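PDB 4C6S: probable WRKY transcription factor 52 from Arabidopsis thaliana, which acts as a plant immune receptor and W-box-binding transcription factor, pairing with RPS4 to recognise the bacterial effectors AvrRps4 and PopP2. Local coordinates for residues Val94-Gly99 with Glu133-Asp138; His120-Glu125 with Ser129-Glu134; Tyr18-His23 with Val61-Gly66; Val73-Phe78 with Asp112-Ser117. All coordinates share one frame; numbering follows the deposited sequence.

Contact 1 (Val94-Gly99 with Glu133-Asp138); sequences VSVLYG and EEIVRD. With NA (sodium ion), chain G.
V94 opens the contact by setting its CG1 methyl against the carboxylate of D138, with CG1 4.1 Å from OD2. The two side chains come from opposite directions. CG1 of V94 stands anti to the backbone N (chi1 178°), on the side that faces the helix. The carboxylate it touches is held from elsewhere: D138 OD1 forms a salt bridge with R118, and OD2 takes a hydrogen bond from H120 NE2. The acid at the end of this apolar patch is thus held by two partners.

S95 turns to the other side of the strand, where it meets helix 104-113.

V96 carries the apolar part. It meets I135 tip to tip. Both methyls of V96 straddle one atom, I135 CD1, with CG2 at 3.7 Å and CG1 at 3.9 Å from it. I135 also leans on H120, F20 and L24, which surround it with strand and helix side chains. E134, the residue before I135, extends its side chain to a sodium ion, binding it through OE1 at 2.6 Å. H120 is a protein ligand of the same ion.

L97 alternates back to the side of S95 and packs on helix 104-113. Strand 92-98 lies within the parallel sheet and helix 128-143 covers one of its faces. This is the alpha/beta layering of the TIR domain.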
# COMPACT_ATOMS: atom_id res chain seq x y z
N VAL A 94 -6.49 6.99 -17.48
CA VAL A 94 -7.08 5.93 -16.67
C VAL A 94 -7.37 6.51 -15.30
O VAL A 94 -6.53 7.22 -14.74
CB VAL A 94 -6.10 4.74 -16.54
CG1 VAL A 94 -6.70 3.66 -15.65
CG2 VAL A 94 -5.78 4.18 -17.93
N SER A 95 -8.56 6.24 -14.76
CA SER A 95 -8.96 6.85 -13.50
C SER A 95 -9.09 5.79 -12.43
O SER A 95 -9.55 4.69 -12.69
CB SER A 95 -10.31 7.57 -13.64
OG SER A 95 -10.18 8.69 -14.51
N VAL A 96 -8.67 6.12 -11.21
CA VAL A 96 -8.73 5.16 -10.12
C VAL A 96 -9.46 5.80 -8.96
O VAL A 96 -9.01 6.83 -8.42
CB VAL A 96 -7.32 4.75 -9.65
CG1 VAL A 96 -7.39 3.73 -8.52
CG2 VAL A 96 -6.49 4.18 -10.82
N LEU A 97 -10.61 5.22 -8.58
CA LEU A 97 -11.38 5.73 -7.45
C LEU A 97 -10.86 5.00 -6.23
O LEU A 97 -11.24 3.85 -5.98
CB LEU A 97 -12.87 5.48 -7.63
CG LEU A 97 -13.49 6.14 -8.85
CD1 LEU A 97 -14.99 5.84 -8.94
CD2 LEU A 97 -13.28 7.64 -8.77
N TYR A 98 -9.99 5.66 -5.47
CA TYR A 98 -9.31 4.99 -4.37
C TYR A 98 -9.83 5.47 -3.02
O TYR A 98 -9.90 6.68 -2.76
CB TYR A 98 -7.79 5.20 -4.44
CG TYR A 98 -7.10 4.49 -3.31
CD1 TYR A 98 -6.95 3.10 -3.32
CD2 TYR A 98 -6.65 5.18 -2.19
CE1 TYR A 98 -6.37 2.43 -2.26
CE2 TYR A 98 -6.05 4.51 -1.13
CZ TYR A 98 -5.91 3.14 -1.18
OH TYR A 98 -5.34 2.49 -0.13
N GLY A 99 -10.18 4.54 -2.14
CA GLY A 99 -10.58 4.91 -0.79
C GLY A 99 -11.38 3.81 -0.13
O GLY A 99 -11.97 2.99 -0.83
N GLU A 133 -2.37 -4.48 -9.21
CA GLU A 133 -2.12 -5.40 -10.32
C GLU A 133 -3.14 -5.19 -11.44
O GLU A 133 -2.80 -5.31 -12.61
CB GLU A 133 -2.18 -6.86 -9.86
CG GLU A 133 -1.01 -7.28 -8.99
CD GLU A 133 -1.05 -8.76 -8.64
OE1 GLU A 133 -2.16 -9.33 -8.50
OE2 GLU A 133 0.04 -9.37 -8.50
N GLU A 134 -4.38 -4.87 -11.07
CA GLU A 134 -5.41 -4.63 -12.08
C GLU A 134 -5.10 -3.39 -12.90
O GLU A 134 -5.27 -3.38 -14.12
CB GLU A 134 -6.79 -4.50 -11.41
CG GLU A 134 -7.26 -5.84 -10.89
CD GLU A 134 -8.54 -5.77 -10.09
OE1 GLU A 134 -8.90 -4.65 -9.65
OE2 GLU A 134 -9.17 -6.83 -9.92
N ILE A 135 -4.64 -2.34 -12.23
CA ILE A 135 -4.31 -1.11 -12.93
C ILE A 135 -3.12 -1.36 -13.86
O ILE A 135 -3.14 -0.95 -15.02
CB ILE A 135 -3.97 0.02 -11.95
CG1 ILE A 135 -5.21 0.34 -11.11
CG2 ILE A 135 -3.48 1.25 -12.71
CD1 ILE A 135 -4.88 1.06 -9.78
N VAL A 136 -2.10 -2.03 -13.34
CA VAL A 136 -0.92 -2.37 -14.14
C VAL A 136 -1.27 -3.22 -15.37
O VAL A 136 -0.78 -2.96 -16.46
CB VAL A 136 0.17 -3.07 -13.29
CG1 VAL A 136 1.29 -3.62 -14.18
CG2 VAL A 136 0.73 -2.09 -12.26
N ARG A 137 -2.13 -4.22 -15.20
CA ARG A 137 -2.47 -5.09 -16.33
C ARG A 137 -3.16 -4.29 -17.42
O ARG A 137 -2.89 -4.47 -18.61
CB ARG A 137 -3.35 -6.25 -15.88
CG ARG A 137 -3.93 -7.08 -17.00
CD ARG A 137 -4.65 -8.29 -16.44
NE ARG A 137 -5.69 -7.86 -15.51
CZ ARG A 137 -6.00 -8.48 -14.38
NH1 ARG A 137 -5.36 -9.59 -14.01
NH2 ARG A 137 -6.96 -7.98 -13.61
N ASP A 138 -4.05 -3.39 -17.02
CA ASP A 138 -4.78 -2.54 -17.95
C ASP A 138 -3.81 -1.64 -18.71
O ASP A 138 -3.85 -1.60 -19.95
CB ASP A 138 -5.81 -1.72 -17.15
CG ASP A 138 -6.64 -0.78 -18.03
OD1 ASP A 138 -6.59 -0.88 -19.27
OD2 ASP A 138 -7.38 0.05 -17.45
NA NA G . -9.68 -2.86 -11.33

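Contact 2 (His120-Glu125 with Ser129-Glu134); sequences HQSRKE and SILVEE. With NA (sodium ion), chain G; SO4 (sulfate ion), chain F; SO4 (sulfate ion), chain E.
H120 and E134 are joined through metal. The sodium ion sits in the plane of the H120 ring at its edge, 2.7 Å from ND1. The E134 carboxylate reaches it from the helix. Sulfate O1 (chain F) is a further ligand, 2.7 Å from the sodium. The other ring nitrogen, NE2, is held by D138, which helps to fix the rotation of the imidazole. H120 CE1 also lies 3.5 Å from the E134 carbonyl O, approaching obliquely.

Van der Waals packing centres on L131. Its two methyls split the work. CD1 rests 3.8 Å from Q121 O and also touches H120 CB, while CD2 lies 4.0 Å from S122 OG. That hydroxyl is hydrogen-bonded to the G99 amide and to a glycerol.

Two sulfates, probably from the crystallisation liquor, gather backbone amides and the R123 side chain of 120-125. The same O1 of the chain F sulfate accepts Q121 N at 2.8 Å, with an N-H...O angle of 163°. R123 folds back at chi2 (-73°), and this brings its guanidinium edge to both anions. NE binds O4 of the chain F sulfate at 2.8 Å and NH2 binds O3, while NH1 turns to O2 of the chain E sulfate. K124 N donates to O3 of the latter. Q121 OE1 lies above one guanidinium face, toward its rim, and is itself hydrogen-bonded to R104.

In the fold, edge strand 119-121 pairs with strand 92-98 and leads through the loop into helix 128-143. L131 also packs on Y98 and on F20 of helix 20-30.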
# COMPACT_ATOMS: atom_id res chain seq x y z
N HIS A 120 -10.95 2.22 -12.54
CA HIS A 120 -10.69 1.16 -11.57
C HIS A 120 -11.16 1.69 -10.22
O HIS A 120 -11.11 2.90 -9.99
CB HIS A 120 -9.18 0.86 -11.53
CG HIS A 120 -8.66 0.30 -12.81
ND1 HIS A 120 -8.58 -1.06 -13.05
CD2 HIS A 120 -8.20 0.90 -13.93
CE1 HIS A 120 -8.10 -1.27 -14.26
NE2 HIS A 120 -7.87 -0.09 -14.82
N GLN A 121 -11.64 0.81 -9.34
CA GLN A 121 -12.16 1.26 -8.05
C GLN A 121 -11.75 0.36 -6.89
O GLN A 121 -11.69 -0.87 -7.04
CB GLN A 121 -13.70 1.28 -8.05
CG GLN A 121 -14.37 1.82 -9.29
CD GLN A 121 -15.85 1.46 -9.32
OE1 GLN A 121 -16.50 1.42 -8.27
NE2 GLN A 121 -16.37 1.18 -10.51
N SER A 122 -11.50 0.96 -5.73
CA SER A 122 -11.43 0.20 -4.49
C SER A 122 -12.72 -0.59 -4.30
O SER A 122 -13.81 -0.11 -4.64
CB SER A 122 -11.26 1.14 -3.30
OG SER A 122 -10.00 1.79 -3.32
N ARG A 123 -12.59 -1.79 -3.74
CA ARG A 123 -13.72 -2.67 -3.46
C ARG A 123 -13.63 -3.20 -2.04
O ARG A 123 -12.54 -3.40 -1.51
CB ARG A 123 -13.73 -3.87 -4.42
CG ARG A 123 -13.89 -3.51 -5.88
CD ARG A 123 -15.29 -3.08 -6.17
NE ARG A 123 -15.49 -2.80 -7.58
CZ ARG A 123 -16.66 -2.46 -8.11
NH1 ARG A 123 -17.73 -2.35 -7.33
NH2 ARG A 123 -16.76 -2.22 -9.41
N LYS A 124 -14.80 -3.44 -1.45
CA LYS A 124 -14.92 -4.01 -0.12
C LYS A 124 -14.13 -5.30 0.03
O LYS A 124 -14.32 -6.25 -0.74
CB LYS A 124 -16.40 -4.26 0.20
CG LYS A 124 -16.70 -4.63 1.64
CD LYS A 124 -18.06 -5.35 1.74
CE LYS A 124 -19.08 -4.77 0.75
NZ LYS A 124 -20.17 -5.75 0.46
N GLU A 125 -13.23 -5.32 1.01
CA GLU A 125 -12.38 -6.48 1.29
C GLU A 125 -11.73 -7.08 0.05
O GLU A 125 -11.56 -8.29 -0.05
CB GLU A 125 -13.16 -7.53 2.09
CG GLU A 125 -13.62 -7.00 3.45
CD GLU A 125 -14.66 -7.89 4.09
OE1 GLU A 125 -14.41 -9.10 4.25
OE2 GLU A 125 -15.74 -7.36 4.45
N SER A 129 -3.31 -4.64 -3.19
CA SER A 129 -2.28 -5.23 -4.03
C SER A 129 -2.93 -5.76 -5.30
O SER A 129 -2.36 -5.66 -6.39
CB SER A 129 -1.51 -6.35 -3.31
OG SER A 129 -2.38 -7.38 -2.89
N ILE A 130 -4.14 -6.29 -5.17
CA ILE A 130 -4.89 -6.75 -6.35
C ILE A 130 -5.27 -5.54 -7.22
O ILE A 130 -5.11 -5.58 -8.44
CB ILE A 130 -6.14 -7.55 -5.96
CG1 ILE A 130 -5.73 -8.84 -5.24
CG2 ILE A 130 -6.95 -7.91 -7.21
CD1 ILE A 130 -5.06 -9.84 -6.16
N LEU A 131 -5.75 -4.47 -6.59
CA LEU A 131 -6.12 -3.25 -7.32
C LEU A 131 -4.93 -2.72 -8.12
O LEU A 131 -5.07 -2.39 -9.30
CB LEU A 131 -6.63 -2.17 -6.37
CG LEU A 131 -6.96 -0.82 -7.00
CD1 LEU A 131 -8.02 -0.98 -8.12
CD2 LEU A 131 -7.46 0.15 -5.90
N VAL A 132 -3.76 -2.67 -7.48
CA VAL A 132 -2.55 -2.27 -8.21
C VAL A 132 -2.31 -3.16 -9.42
O VAL A 132 -2.05 -2.67 -10.52
CB VAL A 132 -1.31 -2.26 -7.30
CG1 VAL A 132 -0.02 -2.16 -8.14
CG2 VAL A 132 -1.39 -1.09 -6.33
N GLU A 133 -2.37 -4.48 -9.21
CA GLU A 133 -2.12 -5.40 -10.32
C GLU A 133 -3.14 -5.19 -11.44
O GLU A 133 -2.80 -5.31 -12.61
CB GLU A 133 -2.18 -6.86 -9.86
CG GLU A 133 -1.01 -7.28 -8.99
CD GLU A 133 -1.05 -8.76 -8.64
OE1 GLU A 133 -2.16 -9.33 -8.50
OE2 GLU A 133 0.04 -9.37 -8.50
N GLU A 134 -4.38 -4.87 -11.07
CA GLU A 134 -5.41 -4.63 -12.08
C GLU A 134 -5.10 -3.39 -12.90
O GLU A 134 -5.27 -3.38 -14.12
CB GLU A 134 -6.79 -4.50 -11.41
CG GLU A 134 -7.26 -5.84 -10.89
CD GLU A 134 -8.54 -5.77 -10.09
OE1 GLU A 134 -8.90 -4.65 -9.65
OE2 GLU A 134 -9.17 -6.83 -9.92
NA NA G . -9.68 -2.86 -11.33
S SO4 F . -13.19 -2.53 -10.67
O1 SO4 F . -11.97 -1.78 -10.37
O2 SO4 F . -12.96 -3.40 -11.82
O3 SO4 F . -14.26 -1.59 -10.98
O4 SO4 F . -13.56 -3.35 -9.51
S SO4 E . -18.12 -3.10 -3.19
O1 SO4 E . -17.61 -4.42 -3.52
O2 SO4 E . -18.64 -2.48 -4.41
O3 SO4 E . -17.07 -2.27 -2.60
O4 SO4 E . -19.19 -3.24 -2.20

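Contact 3 (Tyr18-His23 with Val61-Gly66); sequences YSFVSH and VMVLPG
V63 CG1 is the single methyl on which the contact turns. It meets F20 CE2 and V21 CG2, each at 4.2 Å. These are ordinary van der Waals separations, and the three residues are buried. The F20 ring and V63 cross obliquely. V21 and V63 instead lie alongside each other, pointing opposite ways. F20 CG is anti to the backbone N (chi1 177°), which carries the ring from the first turn of helix 20-30 toward the sheet.

Strand 59-65 is central in the parallel sheet of the TIR domain, between strands 8-12 and 92-98. Helix 20-30 packs on one face of it. The F20 ring also stacks with Y98 and touches L131 and I135 of helix 128-143.

The other side of the helix start turns away from V63 and looks to the second subunit. S22 OG donates to S19 O at 2.8 Å, in the carbonyl plane and on a lone pair. S19 O also accepts S22 N. S22 OG is also hydrogen-bonded to S129 N of the second subunit. H23 stacks on H23 of that subunit, and Y18 packs on its E125.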
# COMPACT_ATOMS: atom_id res chain seq x y z
N TYR A 18 2.66 8.45 -0.58
CA TYR A 18 3.72 7.60 -0.04
C TYR A 18 3.19 6.23 0.40
O TYR A 18 3.94 5.40 0.92
CB TYR A 18 4.42 8.29 1.12
CG TYR A 18 5.19 9.51 0.69
CD1 TYR A 18 6.35 9.38 -0.04
CD2 TYR A 18 4.73 10.79 0.99
CE1 TYR A 18 7.07 10.49 -0.46
CE2 TYR A 18 5.44 11.92 0.58
CZ TYR A 18 6.61 11.75 -0.14
OH TYR A 18 7.32 12.85 -0.56
N SER A 19 1.89 6.02 0.21
CA SER A 19 1.28 4.75 0.54
C SER A 19 0.85 4.05 -0.75
O SER A 19 1.70 3.60 -1.49
CB SER A 19 0.15 4.92 1.56
OG SER A 19 -0.81 5.85 1.08
N PHE A 20 -0.44 4.01 -1.05
CA PHE A 20 -0.94 3.31 -2.24
C PHE A 20 -0.20 3.65 -3.55
O PHE A 20 0.17 2.75 -4.30
CB PHE A 20 -2.44 3.62 -2.44
CG PHE A 20 -3.03 3.02 -3.68
CD1 PHE A 20 -3.31 1.66 -3.74
CD2 PHE A 20 -3.30 3.82 -4.79
CE1 PHE A 20 -3.88 1.11 -4.91
CE2 PHE A 20 -3.86 3.28 -5.96
CZ PHE A 20 -4.14 1.91 -6.01
N VAL A 21 0.00 4.93 -3.82
CA VAL A 21 0.63 5.33 -5.07
C VAL A 21 2.06 4.82 -5.18
O VAL A 21 2.54 4.50 -6.28
CB VAL A 21 0.55 6.86 -5.25
CG1 VAL A 21 1.44 7.35 -6.39
CG2 VAL A 21 -0.93 7.27 -5.49
N SER A 22 2.75 4.70 -4.05
CA SER A 22 4.14 4.26 -4.12
C SER A 22 4.17 2.79 -4.58
O SER A 22 5.08 2.37 -5.30
CB SER A 22 4.87 4.44 -2.78
OG SER A 22 4.48 3.48 -1.82
N HIS A 23 3.17 2.03 -4.18
CA HIS A 23 3.10 0.63 -4.61
C HIS A 23 2.75 0.55 -6.08
O HIS A 23 3.26 -0.31 -6.80
CB HIS A 23 2.08 -0.16 -3.79
CG HIS A 23 2.36 -0.15 -2.32
ND1 HIS A 23 3.42 -0.83 -1.76
CD2 HIS A 23 1.72 0.46 -1.29
CE1 HIS A 23 3.42 -0.64 -0.45
NE2 HIS A 23 2.38 0.13 -0.15
N VAL A 61 -2.54 8.35 -15.40
CA VAL A 61 -3.33 7.62 -14.41
C VAL A 61 -3.69 8.58 -13.28
O VAL A 61 -2.81 8.99 -12.52
CB VAL A 61 -2.55 6.46 -13.82
CG1 VAL A 61 -3.38 5.76 -12.73
CG2 VAL A 61 -2.16 5.47 -14.91
N MET A 62 -4.96 8.95 -13.18
CA MET A 62 -5.41 9.86 -12.13
C MET A 62 -5.91 9.05 -10.96
O MET A 62 -6.91 8.34 -11.08
CB MET A 62 -6.53 10.76 -12.65
CG MET A 62 -6.06 11.66 -13.80
SD MET A 62 -7.31 12.81 -14.42
CE MET A 62 -7.80 13.59 -12.92
N VAL A 63 -5.20 9.11 -9.84
CA VAL A 63 -5.65 8.43 -8.63
C VAL A 63 -6.43 9.42 -7.81
O VAL A 63 -5.88 10.43 -7.34
CB VAL A 63 -4.48 7.89 -7.82
CG1 VAL A 63 -5.00 7.28 -6.51
CG2 VAL A 63 -3.73 6.85 -8.63
N LEU A 64 -7.72 9.17 -7.68
CA LEU A 64 -8.65 10.17 -7.16
C LEU A 64 -9.00 9.86 -5.73
O LEU A 64 -9.05 8.68 -5.35
CB LEU A 64 -9.92 10.18 -8.02
CG LEU A 64 -9.64 10.58 -9.47
CD1 LEU A 64 -10.74 10.10 -10.40
CD2 LEU A 64 -9.46 12.09 -9.59
N PRO A 65 -9.21 10.91 -4.91
CA PRO A 65 -9.60 10.72 -3.51
C PRO A 65 -11.08 10.37 -3.42
O PRO A 65 -11.93 11.23 -3.23
CB PRO A 65 -9.31 12.08 -2.88
CG PRO A 65 -9.50 13.06 -4.01
CD PRO A 65 -9.06 12.34 -5.27
N GLY A 66 -11.36 9.08 -3.57
CA GLY A 66 -12.73 8.63 -3.75
C GLY A 66 -13.64 8.79 -2.56
O GLY A 66 -14.86 8.72 -2.71

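Contact 4 (Val73-Phe78 with Asp112-Ser117); sequences VWLDKF and DFRGLS
Helix 74-82 and the C-terminal end of helix 104-113 meet on one side of the TIR sheet, where the W74 indole and the R114 guanidinium lie flat on each other. Their planes are 7° apart. The two side chains run antiparallel, and the overlap is displaced toward the rims. R114 NE lies over the indole face, 3.3 Å from W74 NE1. Both atoms are donors, and the pair is a stacked approach, not a hydrogen bond. R114 CD adds a CH-pi contact, 3.8 Å from the centroid of the five-membered ring, and CG lies over the rim of the indole near CE2. The bend at chi2 of R114 (-57°) folds its chain across the ring.

The chain leaves helix 104-113 here in a Schellman motif, with G115 at positive phi and its N bonded to D112 O at 3.0 Å. R114 lies within this turn, just before G115. Its charge is paired with E110, through a salt bridge from NH2. On the guanidinium face opposite W74, F113 comes edge-on, with CD2 over the centre of the group.

Beyond the turn, L116 CD1 touches W74 CH2 at 3.9 Å, at the far end of the six-membered ring. On the other indole face lies F78 CB. L75 CD2 reaches R114 NH2 on the solvent side, 4.1 Å away, and the two side chains cross at about a right angle.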
# COMPACT_ATOMS: atom_id res chain seq x y z
N VAL A 73 -13.32 18.50 -5.20
CA VAL A 73 -12.03 17.95 -5.59
C VAL A 73 -11.68 18.21 -7.05
O VAL A 73 -10.56 18.63 -7.36
CB VAL A 73 -11.98 16.43 -5.33
CG1 VAL A 73 -10.73 15.82 -5.95
CG2 VAL A 73 -12.04 16.15 -3.84
N TRP A 74 -12.63 17.95 -7.95
CA TRP A 74 -12.28 17.91 -9.37
C TRP A 74 -11.74 19.24 -9.91
O TRP A 74 -10.57 19.33 -10.28
CB TRP A 74 -13.44 17.44 -10.26
CG TRP A 74 -12.97 17.40 -11.69
CD1 TRP A 74 -13.05 18.40 -12.63
CD2 TRP A 74 -12.24 16.33 -12.31
NE1 TRP A 74 -12.45 17.99 -13.80
CE2 TRP A 74 -11.94 16.73 -13.63
CE3 TRP A 74 -11.84 15.06 -11.87
CZ2 TRP A 74 -11.26 15.90 -14.52
CZ3 TRP A 74 -11.17 14.25 -12.76
CH2 TRP A 74 -10.88 14.67 -14.07
N LEU A 75 -12.60 20.25 -9.98
CA LEU A 75 -12.20 21.54 -10.55
C LEU A 75 -11.00 22.11 -9.80
O LEU A 75 -10.11 22.73 -10.39
CB LEU A 75 -13.36 22.53 -10.48
CG LEU A 75 -14.56 22.29 -11.41
CD1 LEU A 75 -15.65 23.30 -11.13
CD2 LEU A 75 -14.12 22.37 -12.85
N ASP A 76 -10.98 21.87 -8.49
CA ASP A 76 -9.95 22.43 -7.63
C ASP A 76 -8.57 21.81 -7.87
O ASP A 76 -7.56 22.51 -7.84
CB ASP A 76 -10.35 22.26 -6.17
CG ASP A 76 -9.39 22.92 -5.22
OD1 ASP A 76 -8.88 24.02 -5.55
OD2 ASP A 76 -9.13 22.34 -4.14
N LYS A 77 -8.53 20.50 -8.12
CA LYS A 77 -7.27 19.77 -8.10
C LYS A 77 -6.96 18.95 -9.34
O LYS A 77 -5.80 18.78 -9.68
CB LYS A 77 -7.22 18.83 -6.89
CG LYS A 77 -7.12 19.51 -5.54
CD LYS A 77 -6.91 18.49 -4.44
CE LYS A 77 -6.99 19.14 -3.06
NZ LYS A 77 -6.61 18.16 -1.99
N PHE A 78 -7.98 18.41 -9.99
CA PHE A 78 -7.72 17.45 -11.06
C PHE A 78 -8.04 17.95 -12.47
O PHE A 78 -7.50 17.43 -13.44
CB PHE A 78 -8.39 16.11 -10.77
CG PHE A 78 -7.67 15.29 -9.72
CD1 PHE A 78 -6.63 14.44 -10.07
CD2 PHE A 78 -8.00 15.41 -8.37
CE1 PHE A 78 -5.95 13.67 -9.12
CE2 PHE A 78 -7.32 14.66 -7.40
CZ PHE A 78 -6.29 13.79 -7.78
N ASP A 112 -18.11 10.41 -15.72
CA ASP A 112 -18.90 10.41 -16.94
C ASP A 112 -19.05 11.82 -17.52
O ASP A 112 -18.94 12.02 -18.73
CB ASP A 112 -20.28 9.80 -16.69
CG ASP A 112 -21.20 9.94 -17.88
OD1 ASP A 112 -21.11 9.10 -18.80
OD2 ASP A 112 -22.00 10.89 -17.91
N PHE A 113 -19.29 12.79 -16.64
CA PHE A 113 -19.42 14.19 -17.06
C PHE A 113 -18.12 14.70 -17.68
O PHE A 113 -18.15 15.54 -18.59
CB PHE A 113 -19.84 15.05 -15.86
CG PHE A 113 -20.06 16.51 -16.18
CD1 PHE A 113 -21.17 16.92 -16.89
CD2 PHE A 113 -19.17 17.47 -15.71
CE1 PHE A 113 -21.40 18.27 -17.17
CE2 PHE A 113 -19.38 18.82 -15.98
CZ PHE A 113 -20.49 19.22 -16.71
N ARG A 114 -16.99 14.19 -17.19
CA ARG A 114 -15.68 14.58 -17.72
C ARG A 114 -15.29 13.77 -18.96
O ARG A 114 -14.20 13.95 -19.52
CB ARG A 114 -14.59 14.44 -16.64
CG ARG A 114 -14.86 15.21 -15.36
CD ARG A 114 -15.07 16.70 -15.59
NE ARG A 114 -15.60 17.32 -14.38
CZ ARG A 114 -16.00 18.58 -14.29
NH1 ARG A 114 -15.92 19.39 -15.33
NH2 ARG A 114 -16.49 19.04 -13.14
N GLY A 115 -16.18 12.87 -19.39
CA GLY A 115 -15.92 12.05 -20.56
C GLY A 115 -14.92 10.93 -20.31
O GLY A 115 -14.24 10.48 -21.24
N LEU A 116 -14.82 10.47 -19.07
CA LEU A 116 -13.84 9.43 -18.72
C LEU A 116 -14.55 8.11 -18.42
O LEU A 116 -15.49 8.07 -17.62
CB LEU A 116 -12.98 9.87 -17.53
CG LEU A 116 -12.21 11.18 -17.75
CD1 LEU A 116 -11.59 11.66 -16.46
CD2 LEU A 116 -11.14 10.98 -18.79
N SER A 117 -14.10 7.03 -19.05
CA SER A 117 -14.81 5.76 -18.96
C SER A 117 -13.92 4.61 -18.51
O SER A 117 -14.41 3.52 -18.21
CB SER A 117 -15.44 5.41 -20.30
OG SER A 117 -14.45 5.42 -21.31

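How the contacts relate
Contacts 1, 2 and 3 lie on one side of the sheet and contact 4 on the other. Contacts 1 and 2 have centres about 7 Å apart and share helix 128-143 and the sodium site. The acid D138 of contact 1 backs H120, a sodium ligand in contact 2, with OD2 2.7 Å from NE2. Contact 3 joins contact 1 through neighbouring strands, with V96 O 2.8 Å from L64 N. It meets contact 2 where F20 CE1 packs 3.6 Å from V132 CG2, and both contacts touch the second subunit. Across the sheet, M62 CE lies 3.4 Å from W74 CZ3, linking contact 3 to contact 4. Contacts 2 and 4 are about 20 Å apart between centres.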